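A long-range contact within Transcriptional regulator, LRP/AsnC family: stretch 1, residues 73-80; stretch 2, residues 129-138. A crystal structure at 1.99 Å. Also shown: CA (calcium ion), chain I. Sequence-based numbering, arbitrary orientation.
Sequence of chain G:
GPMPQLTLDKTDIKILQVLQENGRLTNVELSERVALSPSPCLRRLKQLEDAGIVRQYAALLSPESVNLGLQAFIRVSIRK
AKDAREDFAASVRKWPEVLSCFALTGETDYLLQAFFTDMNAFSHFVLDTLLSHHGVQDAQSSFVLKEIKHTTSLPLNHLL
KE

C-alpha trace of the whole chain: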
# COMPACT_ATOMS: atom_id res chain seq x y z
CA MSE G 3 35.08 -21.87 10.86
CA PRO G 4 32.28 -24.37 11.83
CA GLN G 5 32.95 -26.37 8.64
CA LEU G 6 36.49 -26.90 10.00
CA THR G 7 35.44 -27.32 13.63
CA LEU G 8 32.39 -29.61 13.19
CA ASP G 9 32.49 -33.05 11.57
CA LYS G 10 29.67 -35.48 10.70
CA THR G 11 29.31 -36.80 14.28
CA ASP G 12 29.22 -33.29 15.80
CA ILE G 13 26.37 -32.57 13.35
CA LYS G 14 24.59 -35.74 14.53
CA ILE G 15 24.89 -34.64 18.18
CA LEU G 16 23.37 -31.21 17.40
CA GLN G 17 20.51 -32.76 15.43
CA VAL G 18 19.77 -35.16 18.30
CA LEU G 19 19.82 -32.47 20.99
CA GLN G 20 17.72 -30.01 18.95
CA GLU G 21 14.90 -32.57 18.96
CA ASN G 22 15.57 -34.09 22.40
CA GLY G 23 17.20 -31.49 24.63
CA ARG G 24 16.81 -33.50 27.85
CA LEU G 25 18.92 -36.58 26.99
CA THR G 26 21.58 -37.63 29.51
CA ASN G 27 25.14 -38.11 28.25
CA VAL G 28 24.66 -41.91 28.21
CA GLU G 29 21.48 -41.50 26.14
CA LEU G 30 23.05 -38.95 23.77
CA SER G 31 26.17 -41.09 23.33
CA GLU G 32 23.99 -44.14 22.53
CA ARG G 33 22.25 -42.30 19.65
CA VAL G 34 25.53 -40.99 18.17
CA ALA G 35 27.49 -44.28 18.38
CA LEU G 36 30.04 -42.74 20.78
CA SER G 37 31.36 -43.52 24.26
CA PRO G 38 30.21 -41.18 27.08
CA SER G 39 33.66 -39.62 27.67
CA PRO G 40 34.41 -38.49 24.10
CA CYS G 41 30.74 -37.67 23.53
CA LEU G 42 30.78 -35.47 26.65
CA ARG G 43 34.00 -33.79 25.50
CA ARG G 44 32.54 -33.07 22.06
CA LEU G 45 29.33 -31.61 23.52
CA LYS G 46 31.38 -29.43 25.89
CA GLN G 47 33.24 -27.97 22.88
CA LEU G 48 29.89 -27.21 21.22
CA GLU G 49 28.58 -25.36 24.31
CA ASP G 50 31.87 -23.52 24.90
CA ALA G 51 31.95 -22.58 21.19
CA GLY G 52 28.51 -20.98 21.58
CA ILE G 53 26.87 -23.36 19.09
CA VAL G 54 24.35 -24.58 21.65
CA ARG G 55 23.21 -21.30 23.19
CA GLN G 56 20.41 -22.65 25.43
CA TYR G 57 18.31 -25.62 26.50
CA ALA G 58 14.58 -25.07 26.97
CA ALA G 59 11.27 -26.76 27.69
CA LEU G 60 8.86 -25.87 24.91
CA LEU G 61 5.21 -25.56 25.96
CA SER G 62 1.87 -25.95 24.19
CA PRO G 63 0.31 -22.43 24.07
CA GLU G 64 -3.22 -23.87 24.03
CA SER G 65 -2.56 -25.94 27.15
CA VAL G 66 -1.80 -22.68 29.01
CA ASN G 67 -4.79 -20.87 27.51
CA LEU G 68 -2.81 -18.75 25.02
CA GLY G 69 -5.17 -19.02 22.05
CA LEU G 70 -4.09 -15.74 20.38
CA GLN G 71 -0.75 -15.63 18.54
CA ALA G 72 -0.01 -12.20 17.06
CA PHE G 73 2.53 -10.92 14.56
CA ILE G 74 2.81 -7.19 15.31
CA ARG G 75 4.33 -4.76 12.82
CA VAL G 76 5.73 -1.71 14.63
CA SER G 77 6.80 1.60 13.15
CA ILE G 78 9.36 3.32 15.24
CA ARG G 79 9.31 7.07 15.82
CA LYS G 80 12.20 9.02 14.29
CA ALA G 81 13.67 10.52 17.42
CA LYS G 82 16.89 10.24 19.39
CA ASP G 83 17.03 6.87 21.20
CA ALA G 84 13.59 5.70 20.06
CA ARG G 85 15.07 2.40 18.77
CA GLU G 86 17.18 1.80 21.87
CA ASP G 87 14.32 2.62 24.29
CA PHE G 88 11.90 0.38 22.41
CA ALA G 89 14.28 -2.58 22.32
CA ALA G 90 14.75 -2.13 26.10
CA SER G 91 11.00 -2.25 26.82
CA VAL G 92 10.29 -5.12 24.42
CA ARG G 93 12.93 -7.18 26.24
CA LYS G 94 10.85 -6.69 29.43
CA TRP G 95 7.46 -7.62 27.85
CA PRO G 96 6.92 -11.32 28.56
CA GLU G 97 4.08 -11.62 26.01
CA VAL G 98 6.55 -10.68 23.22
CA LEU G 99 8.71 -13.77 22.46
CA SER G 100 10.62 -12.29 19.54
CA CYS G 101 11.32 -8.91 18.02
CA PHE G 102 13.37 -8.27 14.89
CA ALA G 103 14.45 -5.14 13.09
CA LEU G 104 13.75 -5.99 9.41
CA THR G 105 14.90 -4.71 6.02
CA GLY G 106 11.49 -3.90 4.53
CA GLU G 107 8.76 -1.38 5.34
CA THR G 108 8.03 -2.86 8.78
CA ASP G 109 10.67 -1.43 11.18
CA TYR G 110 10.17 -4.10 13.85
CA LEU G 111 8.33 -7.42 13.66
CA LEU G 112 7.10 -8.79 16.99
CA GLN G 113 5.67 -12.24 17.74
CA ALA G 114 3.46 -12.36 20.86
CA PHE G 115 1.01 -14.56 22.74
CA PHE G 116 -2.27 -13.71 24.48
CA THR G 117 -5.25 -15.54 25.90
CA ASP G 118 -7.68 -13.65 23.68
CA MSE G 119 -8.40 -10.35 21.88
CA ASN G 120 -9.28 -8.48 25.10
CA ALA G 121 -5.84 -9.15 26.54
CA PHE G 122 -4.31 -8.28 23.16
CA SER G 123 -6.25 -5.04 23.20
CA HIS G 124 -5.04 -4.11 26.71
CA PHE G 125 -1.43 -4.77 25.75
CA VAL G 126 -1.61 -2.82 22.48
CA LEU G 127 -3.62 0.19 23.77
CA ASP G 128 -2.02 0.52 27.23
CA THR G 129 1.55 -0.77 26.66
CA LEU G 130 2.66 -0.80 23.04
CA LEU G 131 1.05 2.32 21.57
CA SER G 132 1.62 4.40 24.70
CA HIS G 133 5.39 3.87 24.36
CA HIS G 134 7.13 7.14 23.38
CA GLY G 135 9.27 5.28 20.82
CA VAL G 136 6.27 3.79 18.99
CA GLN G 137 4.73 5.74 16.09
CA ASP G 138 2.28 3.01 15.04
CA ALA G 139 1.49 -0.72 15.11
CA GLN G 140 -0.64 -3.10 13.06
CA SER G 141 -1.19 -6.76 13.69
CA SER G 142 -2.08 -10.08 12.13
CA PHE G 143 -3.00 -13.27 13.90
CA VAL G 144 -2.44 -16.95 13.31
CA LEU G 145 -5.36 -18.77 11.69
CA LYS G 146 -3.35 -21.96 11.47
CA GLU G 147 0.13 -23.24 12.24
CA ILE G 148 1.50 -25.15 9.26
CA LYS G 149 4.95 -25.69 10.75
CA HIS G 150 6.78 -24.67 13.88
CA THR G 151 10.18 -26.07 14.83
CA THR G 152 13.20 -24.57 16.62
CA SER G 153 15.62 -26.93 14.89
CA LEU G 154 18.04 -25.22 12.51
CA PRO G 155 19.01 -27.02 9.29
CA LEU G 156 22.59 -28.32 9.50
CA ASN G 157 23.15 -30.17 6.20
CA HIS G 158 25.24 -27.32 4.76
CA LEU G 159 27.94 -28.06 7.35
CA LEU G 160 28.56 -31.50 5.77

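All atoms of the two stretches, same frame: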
# COMPACT_ATOMS: atom_id res chain seq x y z
N PHE G 73 1.36 -11.53 15.19
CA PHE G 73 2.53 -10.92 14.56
C PHE G 73 2.27 -9.42 14.48
O PHE G 73 1.36 -8.99 13.78
CB PHE G 73 2.75 -11.52 13.18
CG PHE G 73 3.30 -12.91 13.22
CD1 PHE G 73 4.67 -13.12 13.19
CD2 PHE G 73 2.46 -14.00 13.34
CE1 PHE G 73 5.19 -14.40 13.24
CE2 PHE G 73 2.97 -15.28 13.38
CZ PHE G 73 4.33 -15.49 13.33
N ILE G 74 3.04 -8.64 15.22
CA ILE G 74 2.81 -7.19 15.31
C ILE G 74 3.89 -6.44 14.54
O ILE G 74 5.09 -6.65 14.76
CB ILE G 74 2.78 -6.69 16.77
CG1 ILE G 74 1.82 -7.55 17.60
CG2 ILE G 74 2.38 -5.22 16.82
CD1 ILE G 74 1.94 -7.34 19.11
N ARG G 75 3.45 -5.60 13.61
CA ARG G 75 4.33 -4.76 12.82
C ARG G 75 4.37 -3.36 13.42
O ARG G 75 3.36 -2.63 13.40
CB ARG G 75 3.82 -4.69 11.39
CG ARG G 75 3.72 -6.01 10.64
CD ARG G 75 3.32 -5.71 9.20
NE ARG G 75 2.98 -6.87 8.38
CZ ARG G 75 2.61 -6.80 7.09
NH1 ARG G 75 2.57 -5.63 6.45
NH2 ARG G 75 2.30 -7.91 6.41
N VAL G 76 5.54 -2.98 13.93
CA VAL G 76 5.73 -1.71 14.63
C VAL G 76 6.58 -0.74 13.82
O VAL G 76 7.63 -1.10 13.26
CB VAL G 76 6.37 -1.93 16.04
CG1 VAL G 76 6.52 -0.60 16.79
CG2 VAL G 76 5.53 -2.91 16.86
N SER G 77 6.10 0.50 13.76
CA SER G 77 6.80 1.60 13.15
C SER G 77 7.35 2.41 14.29
O SER G 77 6.62 2.84 15.19
CB SER G 77 5.87 2.48 12.30
OG SER G 77 5.19 1.71 11.33
N ILE G 78 8.65 2.61 14.23
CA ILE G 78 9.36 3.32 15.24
C ILE G 78 9.23 4.82 14.95
O ILE G 78 9.06 5.23 13.80
CB ILE G 78 10.85 2.85 15.27
CG1 ILE G 78 11.43 2.96 16.68
CG2 ILE G 78 11.69 3.57 14.20
CD1 ILE G 78 10.78 2.04 17.67
N ARG G 79 9.26 5.63 16.00
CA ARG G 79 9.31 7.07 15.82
C ARG G 79 10.74 7.50 15.55
O ARG G 79 11.67 6.97 16.15
CB ARG G 79 8.76 7.78 17.05
CG ARG G 79 9.29 9.19 17.29
CD ARG G 79 8.78 9.77 18.60
NE ARG G 79 7.42 10.27 18.46
CZ ARG G 79 6.32 9.53 18.55
NH1 ARG G 79 6.37 8.22 18.80
NH2 ARG G 79 5.14 10.11 18.38
N LYS G 80 10.90 8.45 14.64
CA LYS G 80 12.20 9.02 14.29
C LYS G 80 12.52 10.07 15.33
O LYS G 80 12.14 11.23 15.20
CB LYS G 80 12.17 9.63 12.88
CG LYS G 80 13.36 10.52 12.48
CD LYS G 80 14.69 9.78 12.47
CE LYS G 80 15.80 10.70 11.95
NZ LYS G 80 17.04 9.95 11.59
N THR G 129 0.09 -0.57 26.58
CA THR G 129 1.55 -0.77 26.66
C THR G 129 2.27 -0.36 25.38
O THR G 129 3.10 0.52 25.40
CB THR G 129 1.91 -2.23 27.02
OG1 THR G 129 1.35 -2.54 28.30
CG2 THR G 129 3.41 -2.43 27.09
N LEU G 130 1.94 -1.02 24.28
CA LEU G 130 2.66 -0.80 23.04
C LEU G 130 2.54 0.63 22.51
O LEU G 130 3.54 1.31 22.32
CB LEU G 130 2.17 -1.78 21.98
CG LEU G 130 2.94 -1.80 20.66
CD1 LEU G 130 4.43 -2.01 20.91
CD2 LEU G 130 2.36 -2.88 19.79
N LEU G 131 1.30 1.08 22.29
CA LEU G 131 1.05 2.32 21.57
C LEU G 131 1.38 3.53 22.42
O LEU G 131 1.70 4.59 21.88
CB LEU G 131 -0.40 2.39 21.08
CG LEU G 131 -0.74 1.36 20.00
CD1 LEU G 131 -2.22 1.38 19.65
CD2 LEU G 131 0.10 1.58 18.76
N SER G 132 1.30 3.36 23.73
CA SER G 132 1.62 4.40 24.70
C SER G 132 3.12 4.68 24.80
O SER G 132 3.53 5.72 25.34
CB SER G 132 1.10 3.99 26.08
OG SER G 132 1.70 2.78 26.50
N HIS G 133 3.94 3.76 24.30
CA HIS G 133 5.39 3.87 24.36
C HIS G 133 5.85 5.02 23.47
O HIS G 133 5.49 5.10 22.29
CB HIS G 133 6.04 2.55 23.92
CG HIS G 133 7.49 2.44 24.27
ND1 HIS G 133 8.46 3.25 23.71
CD2 HIS G 133 8.15 1.58 25.09
CE1 HIS G 133 9.65 2.91 24.18
NE2 HIS G 133 9.49 1.90 25.02
N HIS G 134 6.65 5.92 24.05
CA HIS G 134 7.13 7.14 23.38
C HIS G 134 7.91 6.87 22.10
O HIS G 134 7.97 7.72 21.23
CB HIS G 134 7.99 7.97 24.34
CG HIS G 134 9.20 7.25 24.86
ND1 HIS G 134 9.19 6.51 26.03
CD2 HIS G 134 10.46 7.15 24.37
CE1 HIS G 134 10.39 6.00 26.24
NE2 HIS G 134 11.18 6.38 25.25
N GLY G 135 8.53 5.70 22.01
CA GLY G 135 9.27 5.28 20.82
C GLY G 135 8.41 4.77 19.68
O GLY G 135 8.89 4.68 18.55
N VAL G 136 7.14 4.44 19.96
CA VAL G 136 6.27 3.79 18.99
C VAL G 136 5.37 4.79 18.27
O VAL G 136 4.55 5.45 18.88
CB VAL G 136 5.40 2.68 19.65
CG1 VAL G 136 4.39 2.09 18.65
CG2 VAL G 136 6.29 1.57 20.23
N GLN G 137 5.53 4.87 16.95
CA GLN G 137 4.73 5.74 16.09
C GLN G 137 3.42 5.06 15.73
O GLN G 137 2.37 5.70 15.74
CB GLN G 137 5.51 6.01 14.81
CG GLN G 137 4.86 6.94 13.81
CD GLN G 137 5.53 6.83 12.45
OE1 GLN G 137 6.57 7.46 12.21
NE2 GLN G 137 4.96 6.01 11.56
N ASP G 138 3.48 3.78 15.39
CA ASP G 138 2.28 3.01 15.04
C ASP G 138 2.53 1.50 15.08
O ASP G 138 3.68 1.06 15.06
CB ASP G 138 1.76 3.41 13.65
CG ASP G 138 0.24 3.53 13.60
OD1 ASP G 138 -0.46 2.80 14.35
OD2 ASP G 138 -0.26 4.37 12.82
CA CA I . -2.33 3.04 11.84

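The antiparallel pairing of these two strands is broken by a beta bulge: the register slips by one residue between Ser77 and Ile78, and at the slip the carbonyl of Ser77 takes two backbone donors. Ser77 O accepts from Gln137 N at 2.9 Å and from Asp138 N at 3.3 Å, so two successive amides converge on one oxygen. The regular part of the ladder lies just beside it, where Ser77 N donates to Asp138 O at 2.8 Å in a nearly straight bond. That same carbonyl also receives a CA-H...O contact, Val76 CA to Asp138 O, 3.5 Å.

Past the bulge, the chain is held again by Arg79 N, which donates to Gly135 O at 2.7 Å. Gly135 belongs to the type I turn from His133 to Val136, so the strand pairing runs directly into a turn. The turn is braced internally: Val136 N bonds to His133 O at 2.9 Å, and Gly135 N to His133 ND1 at 3.0 Å. A side chain at Gly135 would be crowded, since an ideal CB would sit 3.2 Å from His133 ND1.

The Arg79 side chain follows the same border. Its NH1 makes a weak hydrogen bond to Val136 O at 3.3 Å, with that oxygen at the edge of the guanidinium, while Arg79 NH1 lies 3.0 Å from His134 O.

On the face of the sheet opposite the Ser77 and Asp138 side chains lies a small apolar cluster. Ile74 CG2 meets Leu130 CD2 at 3.8 Å, and Val76 CG1 meets Val136 CG1 at 3.9 Å; Leu130 thus ties the helical segment to the strand. Ser77 and Asp138 direct their side chains to the same face of the sheet, with CB atoms 4.4 Å apart, but the end of Asp138 leads away from the strand, and its OD2 binds the calcium ion at 2.6 Å.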